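Precorrin-2 dehydrogenase (Bacillus megaterium, PDB 3DFZ) catalyses the NAD-dependent dehydrogenation of precorrin-2 to sirohydrochlorin, a precursor shared by siroheme synthesis and the anaerobic route to adenosylcobalamin. Local coordinates at residues 153-156 and 157-161; 163-166 and 167-171; 190-193 and 194-197. One frame throughout, in Å; residues are numbered along the deposited sequence. Where two conformers were deposited one is given.

Contact 1 of 3, residues 153-156 and 157-161; sequences LTKR and IKEDL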
loop_
_atom_site.group_PDB
_atom_site.type_symbol
_atom_site.label_atom_id
_atom_site.label_comp_id
_atom_site.label_asym_id
_atom_site.label_seq_id
_atom_site.Cartn_x
_atom_site.Cartn_y
_atom_site.Cartn_z
ATOM N N LEU B 153 6.755 -10.098 13.612
ATOM C CA LEU B 153 7.637 -10.147 12.436
ATOM C C LEU B 153 7.706 -8.792 11.706
ATOM O O LEU B 153 8.773 -8.315 11.402
ATOM C CB LEU B 153 7.258 -11.305 11.477
ATOM C CG LEU B 153 8.208 -11.497 10.268
ATOM C CD1 LEU B 153 9.671 -11.821 10.707
ATOM C CD2 LEU B 153 7.709 -12.503 9.246
ATOM N N THR B 154 6.566 -8.167 11.456
ATOM C CA THR B 154 6.475 -6.850 10.822
ATOM C C THR B 154 7.318 -5.805 11.545
ATOM O O THR B 154 8.067 -5.043 10.927
ATOM C CB THR B 154 4.983 -6.400 10.784
ATOM O OG1 THR B 154 4.231 -7.346 10.014
ATOM C CG2 THR B 154 4.808 -4.998 10.198
ATOM N N LYS B 155 7.189 -5.778 12.864
ATOM C CA LYS B 155 8.028 -4.925 13.699
ATOM C C LYS B 155 9.506 -5.295 13.575
ATOM O O LYS B 155 10.348 -4.413 13.345
ATOM C CB LYS B 155 7.545 -5.012 15.154
ATOM C CG LYS B 155 8.430 -4.353 16.236
ATOM C CD LYS B 155 7.708 -4.430 17.597
ATOM C CE LYS B 155 8.673 -4.668 18.769
ATOM N NZ LYS B 155 9.692 -3.555 18.999
ATOM N N ARG B 156 9.834 -6.590 13.702
ATOM C CA ARG B 156 11.220 -7.019 13.470
ATOM C C ARG B 156 11.829 -6.532 12.129
ATOM O O ARG B 156 12.947 -5.986 12.092
ATOM C CB ARG B 156 11.387 -8.527 13.611
ATOM C CG ARG B 156 12.800 -8.948 13.290
ATOM C CD ARG B 156 12.956 -10.435 13.193
ATOM N NE ARG B 156 13.018 -10.997 14.539
ATOM C CZ ARG B 156 13.593 -12.146 14.862
ATOM N NH1 ARG B 156 14.191 -12.887 13.930
ATOM N NH2 ARG B 156 13.577 -12.530 16.129
ATOM N N ILE B 157 11.096 -6.743 11.041
ATOM C CA ILE B 157 11.557 -6.372 9.715
ATOM C C ILE B 157 11.741 -4.868 9.556
ATOM O O ILE B 157 12.710 -4.426 8.940
ATOM C CB ILE B 157 10.608 -6.976 8.634
ATOM C CG1 ILE B 157 10.784 -8.484 8.536
ATOM C CG2 ILE B 157 10.767 -6.315 7.247
ATOM C CD1 ILE B 157 9.647 -9.136 7.718
ATOM N N LYS B 158 10.811 -4.090 10.108
ATOM C CA LYS B 158 10.897 -2.630 10.138
ATOM C C LYS B 158 12.140 -2.129 10.877
ATOM O O LYS B 158 12.800 -1.182 10.414
ATOM C CB LYS B 158 9.656 -2.056 10.805
ATOM C CG LYS B 158 9.541 -0.512 10.765
ATOM C CD LYS B 158 8.540 -0.025 11.839
ATOM C CE LYS B 158 8.576 1.466 11.951
ATOM N NZ LYS B 158 7.301 2.087 12.473
ATOM N N GLU B 159 12.446 -2.756 12.019
ATOM C CA GLU B 159 13.720 -2.566 12.719
ATOM C C GLU B 159 14.948 -3.002 11.893
ATOM O O GLU B 159 15.980 -2.300 11.889
ATOM C CB GLU B 159 13.731 -3.330 14.043
ATOM C CG GLU B 159 12.783 -2.779 15.071
ATOM C CD GLU B 159 12.683 -3.637 16.306
ATOM O OE1 GLU B 159 13.151 -4.811 16.294
ATOM O OE2 GLU B 159 12.138 -3.110 17.299
ATOM N N ASP B 160 14.853 -4.150 11.220
ATOM C CA ASP B 160 15.955 -4.610 10.367
ATOM C C ASP B 160 16.173 -3.635 9.184
ATOM O O ASP B 160 17.303 -3.245 8.896
ATOM C CB ASP B 160 15.810 -6.098 9.947
ATOM C CG ASP B 160 15.641 -7.091 11.169
ATOM O OD1 ASP B 160 15.941 -6.763 12.355
ATOM O OD2 ASP B 160 15.171 -8.242 10.947
ATOM N N LEU B 161 15.094 -3.155 8.569
ATOM C CA LEU B 161 15.185 -2.164 7.486
ATOM C C LEU B 161 15.630 -0.779 7.944
ATOM O O LEU B 161 16.302 -0.048 7.212
ATOM C CB LEU B 161 13.841 -2.036 6.772
ATOM C CG LEU B 161 13.152 -3.236 6.126
ATOM C CD1 LEU B 161 11.689 -2.933 5.925
ATOM C CD2 LEU B 161 13.775 -3.588 4.812
#
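Arg156 and Asp160 meet one helical turn apart, and the contact runs through carbon rather than charge. The aliphatic part of the arginine does the touching, with CG of Arg156 lying 3.4 Å from OD2 of Asp160. The opposite charges do not pair: NE of Arg156 stays 5.0 Å from OD2 of Asp160, and the guanidinium and carboxylate planes are turned 52° against each other. With CG anti to the backbone N (chi1 177°), the arginine chain passes the acid and bends at chi3, leaving the guanidinium short of a pairing with it. The backbones of this pair are joined more directly, since Asp160 N donates to Arg156 O over 2.8 Å.

This is the i to i+4 spacing of an alpha helix, here helix 151-164, in the central region shared by sirohaem biosynthesis proteins, and the same i to i+4 backbone bonding links Leu153 to Ile157, Thr154 to Lys158 and Lys155 to Glu159. Around its circumference the helix changes character. On the buried side, the CD1 end of Ile157 reaches back to CG of Leu153 at 3.8 Å, while its CG1 lies against the Leu153 carbonyl oxygen. Ile157 also packs on Ile144 of strand 140-145 and on Tyr165 of the second subunit; Leu153 meets Leu176 of that subunit, so the apolar pair belongs to the dimer interface.

On the exposed side, Lys155 and Glu159 form a salt bridge, NZ of Lys155 to OE2 of Glu159 at 3.0 Å. The ammonium approaches from above the carboxylate plane, 37° out of it. Bends at chi3 and chi4 turn the lysine end toward the acid, whose own chain runs out straight and rests its CG against the Lys155 carbonyl oxygen.

Contact 2 of 3, residues 163-166 and 167-171; sequences SNYD and ESYTQ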
loop_
_atom_site.group_PDB
_atom_site.type_symbol
_atom_site.label_atom_id
_atom_site.label_comp_id
_atom_site.label_asym_id
_atom_site.label_seq_id
_atom_site.Cartn_x
_atom_site.Cartn_y
_atom_site.Cartn_z
ATOM N N SER B 163 17.728 -0.282 10.431
ATOM C CA SER B 163 19.167 -0.562 10.532
ATOM C C SER B 163 19.893 -0.316 9.197
ATOM O O SER B 163 20.762 0.563 9.127
ATOM C CB SER B 163 19.343 -2.011 11.003
ATOM O OG SER B 163 20.674 -2.359 11.344
ATOM N N ASN B 164 19.506 -1.049 8.141
ATOM C CA ASN B 164 20.115 -0.933 6.798
ATOM C C ASN B 164 19.984 0.383 6.053
ATOM O O ASN B 164 20.881 0.782 5.299
ATOM C CB ASN B 164 19.654 -2.062 5.895
ATOM C CG ASN B 164 20.191 -3.410 6.349
ATOM O OD1 ASN B 164 21.380 -3.538 6.710
ATOM N ND2 ASN B 164 19.330 -4.431 6.323
ATOM N N TYR B 165 18.849 1.041 6.252
ATOM C CA TYR B 165 18.586 2.325 5.653
ATOM C C TYR B 165 18.503 3.311 6.825
ATOM O O TYR B 165 17.456 3.447 7.479
ATOM C CB TYR B 165 17.285 2.265 4.841
ATOM C CG TYR B 165 17.351 1.229 3.713
ATOM C CD1 TYR B 165 16.985 -0.096 3.929
ATOM C CD2 TYR B 165 17.788 1.577 2.453
ATOM C CE1 TYR B 165 17.065 -1.030 2.909
ATOM C CE2 TYR B 165 17.886 0.632 1.435
ATOM C CZ TYR B 165 17.527 -0.655 1.664
ATOM O OH TYR B 165 17.611 -1.588 0.638
ATOM N N ASP B 166 19.634 3.954 7.124
ATOM C CA ASP B 166 19.679 4.923 8.216
ATOM C C ASP B 166 19.526 6.352 7.689
ATOM O O ASP B 166 19.077 6.558 6.534
ATOM C CB ASP B 166 20.901 4.728 9.118
ATOM C CG ASP B 166 22.236 5.223 8.490
ATOM O OD1 ASP B 166 22.286 5.736 7.340
ATOM O OD2 ASP B 166 23.261 5.113 9.206
ATOM N N GLU B 167 19.890 7.315 8.537
ATOM C CA GLU B 167 19.741 8.745 8.253
ATOM C C GLU B 167 20.522 9.253 7.050
ATOM O O GLU B 167 20.245 10.348 6.588
ATOM C CB GLU B 167 20.124 9.587 9.478
ATOM C CG GLU B 167 19.176 9.435 10.668
ATOM C CD GLU B 167 19.541 8.265 11.562
ATOM O OE1 GLU B 167 20.383 7.417 11.164
ATOM O OE2 GLU B 167 18.986 8.198 12.682
ATOM N N SER B 168 21.484 8.476 6.546
ATOM C CA SER B 168 22.120 8.803 5.272
ATOM C C SER B 168 21.104 8.894 4.146
ATOM O O SER B 168 21.278 9.707 3.255
ATOM C CB SER B 168 23.213 7.793 4.886
ATOM O OG SER B 168 22.667 6.506 4.661
ATOM N N TYR B 169 20.051 8.075 4.174
ATOM C CA TYR B 169 19.024 8.149 3.115
ATOM C C TYR B 169 18.168 9.433 3.213
ATOM O O TYR B 169 17.625 9.908 2.220
ATOM C CB TYR B 169 18.171 6.883 3.092
ATOM C CG TYR B 169 18.926 5.701 2.514
ATOM C CD1 TYR B 169 18.813 5.381 1.164
ATOM C CD2 TYR B 169 19.795 4.940 3.304
ATOM C CE1 TYR B 169 19.528 4.333 0.615
ATOM C CE2 TYR B 169 20.501 3.872 2.760
ATOM C CZ TYR B 169 20.364 3.581 1.416
ATOM O OH TYR B 169 21.027 2.515 0.861
ATOM N N THR B 170 18.097 10.011 4.405
ATOM C CA THR B 170 17.327 11.237 4.590
ATOM C C THR B 170 17.970 12.396 3.821
ATOM O O THR B 170 17.283 13.108 3.085
ATOM C CB THR B 170 17.148 11.562 6.085
ATOM O OG1 THR B 170 16.618 10.408 6.765
ATOM C CG2 THR B 170 16.216 12.727 6.280
ATOM N N GLN B 171 19.275 12.573 3.997
ATOM C CA GLN B 171 20.048 13.566 3.290
ATOM C C GLN B 171 20.151 13.290 1.757
ATOM O O GLN B 171 20.172 14.217 0.929
ATOM C CB GLN B 171 21.472 13.581 3.888
ATOM C CG GLN B 171 22.351 14.722 3.391
ATOM C CD GLN B 171 22.905 14.531 1.993
ATOM O OE1 GLN B 171 23.144 13.397 1.544
ATOM N NE2 GLN B 171 23.154 15.658 1.295
HETATM O O HOH W 1 21.670 0.494 2.469
#
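Asp166 turns its carboxylate in over its own backbone (chi1 75°), and Ser168 sets OG in the same way (chi1 64°); these two rotations bring carboxylate and hydroxyl together. One oxygen, OD1 of Asp166, takes both bonds from the serine. Ser168 OG donates to Asp166 OD1 over 2.8 Å, nearly in line with the C-O bond, whereas Ser168 N reaches OD1 of Asp166 over 3.0 Å from above the carboxylate plane. The latter is a capping bond at the start of helix 168-184, and it lies in the short link that follows helix 151-164. Just beyond it, Tyr169 N donates to the carbonyl oxygen of Asp166. An alanine at Asp166 would remove the acceptor of both serine bonds, and would probably leave Ser168 N without its cap and the serine hydroxyl with Arg206 but without the aspartate's grip.

The two tyrosines pack obliquely, their planes at 59°. CD2 of Tyr165 sits over one face of the Tyr169 ring, 3.4 Å from CZ of Tyr169, while the Asp166 carbonyl oxygen lies at that ring's edge. A water ties the Tyr169 hydroxyl to Asn164 near the end of the preceding helix: it donates to Asn164 O at 3.0 Å and is hydrogen-bonded to Tyr169 OH at 2.7 Å. Tyr169, too, packs on Ile157 of the second subunit.

Ser168 OG is bonded to Arg206 as well, which joins the cap to helix 203-207. The negative charge of Asp166, set at the amino end of a helix, probably interacts favourably with the helix dipole, whereas the Glu167 carboxylate, its OE1 4.2 Å from Asp166 OD2, would probably make that charge somewhat costlier.

Contact 3 of 3, residues 190-193 and 194-197; sequences KSRK and HELL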
loop_
_atom_site.group_PDB
_atom_site.type_symbol
_atom_site.label_atom_id
_atom_site.label_comp_id
_atom_site.label_asym_id
_atom_site.label_seq_id
_atom_site.Cartn_x
_atom_site.Cartn_y
_atom_site.Cartn_z
ATOM N N LYS B 190 15.554 13.937 -23.677
ATOM C CA LYS B 190 14.951 12.970 -22.751
ATOM C C LYS B 190 15.937 11.862 -22.351
ATOM O O LYS B 190 15.985 11.440 -21.186
ATOM C CB LYS B 190 13.669 12.359 -23.361
ATOM C CG LYS B 190 13.400 10.882 -22.995
ATOM C CD LYS B 190 12.437 10.726 -21.812
ATOM C CE LYS B 190 12.930 9.675 -20.807
ATOM N NZ LYS B 190 13.860 10.287 -19.792
ATOM N N SER B 191 16.711 11.391 -23.323
ATOM C CA SER B 191 17.653 10.316 -23.083
ATOM C C SER B 191 18.846 10.814 -22.280
ATOM O O SER B 191 19.456 10.041 -21.543
ATOM C CB SER B 191 18.104 9.693 -24.405
ATOM O OG SER B 191 19.297 8.952 -24.225
ATOM N N ARG B 192 19.196 12.089 -22.437
ATOM C CA ARG B 192 20.229 12.684 -21.589
ATOM C C ARG B 192 19.741 12.813 -20.138
ATOM O O ARG B 192 20.499 12.539 -19.215
ATOM C CB ARG B 192 20.721 14.038 -22.130
ATOM C CG ARG B 192 22.064 13.979 -22.864
ATOM C CD ARG B 192 23.262 14.200 -21.919
ATOM N NE ARG B 192 23.444 13.113 -20.943
ATOM C CZ ARG B 192 24.428 13.051 -20.043
ATOM N NH1 ARG B 192 25.347 14.008 -19.972
ATOM N NH2 ARG B 192 24.499 12.019 -19.215
ATOM N N LYS B 193 18.480 13.216 -19.960
ATOM C CA LYS B 193 17.875 13.341 -18.635
ATOM C C LYS B 193 17.926 12.017 -17.865
ATOM O O LYS B 193 18.284 12.003 -16.681
ATOM C CB LYS B 193 16.429 13.849 -18.704
ATOM C CG LYS B 193 16.246 15.270 -19.252
ATOM C CD LYS B 193 14.815 15.778 -19.028
ATOM C CE LYS B 193 14.465 16.983 -19.885
ATOM N NZ LYS B 193 15.526 18.023 -19.902
ATOM N N HIS B 194 17.588 10.926 -18.558
ATOM C CA HIS B 194 17.547 9.586 -17.981
ATOM C C HIS B 194 18.932 9.122 -17.530
ATOM O O HIS B 194 19.093 8.523 -16.465
ATOM C CB HIS B 194 16.956 8.604 -19.003
ATOM C CG HIS B 194 16.922 7.182 -18.527
ATOM N ND1 HIS B 194 17.816 6.227 -18.973
ATOM C CD2 HIS B 194 16.106 6.555 -17.633
ATOM C CE1 HIS B 194 17.549 5.073 -18.379
ATOM N NE2 HIS B 194 16.517 5.245 -17.561
ATOM N N GLU B 195 19.924 9.397 -18.367
ATOM C CA GLU B 195 21.296 9.003 -18.122
ATOM C C GLU B 195 21.781 9.680 -16.846
ATOM O O GLU B 195 22.419 9.046 -16.006
ATOM C CB GLU B 195 22.151 9.431 -19.317
ATOM C CG GLU B 195 23.512 8.745 -19.461
ATOM C CD GLU B 195 24.026 8.776 -20.913
ATOM O OE1 GLU B 195 23.281 8.300 -21.807
ATOM O OE2 GLU B 195 25.162 9.276 -21.164
ATOM N N LEU B 196 21.475 10.971 -16.731
ATOM C CA LEU B 196 21.836 11.790 -15.582
ATOM C C LEU B 196 21.167 11.291 -14.297
ATOM O O LEU B 196 21.829 11.090 -13.292
ATOM C CB LEU B 196 21.487 13.269 -15.837
ATOM C CG LEU B 196 22.394 14.061 -16.784
ATOM C CD1 LEU B 196 21.753 15.392 -17.206
ATOM C CD2 LEU B 196 23.788 14.289 -16.160
ATOM N N LEU B 197 19.856 11.082 -14.352
ATOM C CA LEU B 197 19.109 10.561 -13.205
ATOM C C LEU B 197 19.484 9.112 -12.792
ATOM O O LEU B 197 19.313 8.737 -11.624
ATOM C CB LEU B 197 17.603 10.720 -13.438
ATOM C CG LEU B 197 17.072 12.158 -13.495
ATOM C CD1 LEU B 197 15.825 12.254 -14.373
ATOM C CD2 LEU B 197 16.795 12.696 -12.123
#
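The guanidinium of Arg192 has Leu196 over one face and Glu195 at its edge. CG of Leu196 stands 3.8 Å from NH2 of Arg192, displaced toward the rim of the flat group, while CB and CG of Glu195 lie near its plane, CG of Glu195 being 3.4 Å from NH2 of Arg192. The glutamate's carboxylate is turned 53° from the guanidinium. Because OE2 of Glu195 lies well out of the guanidinium plane, its salt bridge with NH2 of Arg192, at 3.4 Å, rests on charge alone, with no N-H aimed at the oxygen. Bends at chi2 and chi3 turn the arginine chain along the helix toward Glu195 and Leu196, and NE of Arg192 is buried there without a polar partner.

These residues lie on helix 190-199 of the SirC C-terminal domain, where the spacings i to i+3 and i to i+4 place Glu195 and Leu196 on neighbouring sides of the arginine. Leu196 N donates to Arg192 O at 3.1 Å. Leu197 lays its CG and CD1 against the Lys193 carbonyl oxygen, and both leucines pack on Ile183 of helix 168-184. Lys193 sends NZ to the carbonyl oxygens of Leu186 and Val188, in the connection that precedes the helix.

In the fold
The three contacts follow one another along the C-terminal half of the chain. Contacts 1 and 2 adjoin in sequence, with centres about 15 Å apart, and share helix 151-164. They also meet through the dimer: the tyrosines of contact 2 reach Ile157 of the second subunit, which in contact 1 packs on Leu153. Helix 168-184, capped in contact 2, leads on to helix 190-199 of contact 3, whose centre is about 26 Å from that of contact 2 and about 35 Å from that of contact 1. All three lie away from the NAD-binding residues inferred by similarity, Thr41, Ile42, Pro62 and Thr63.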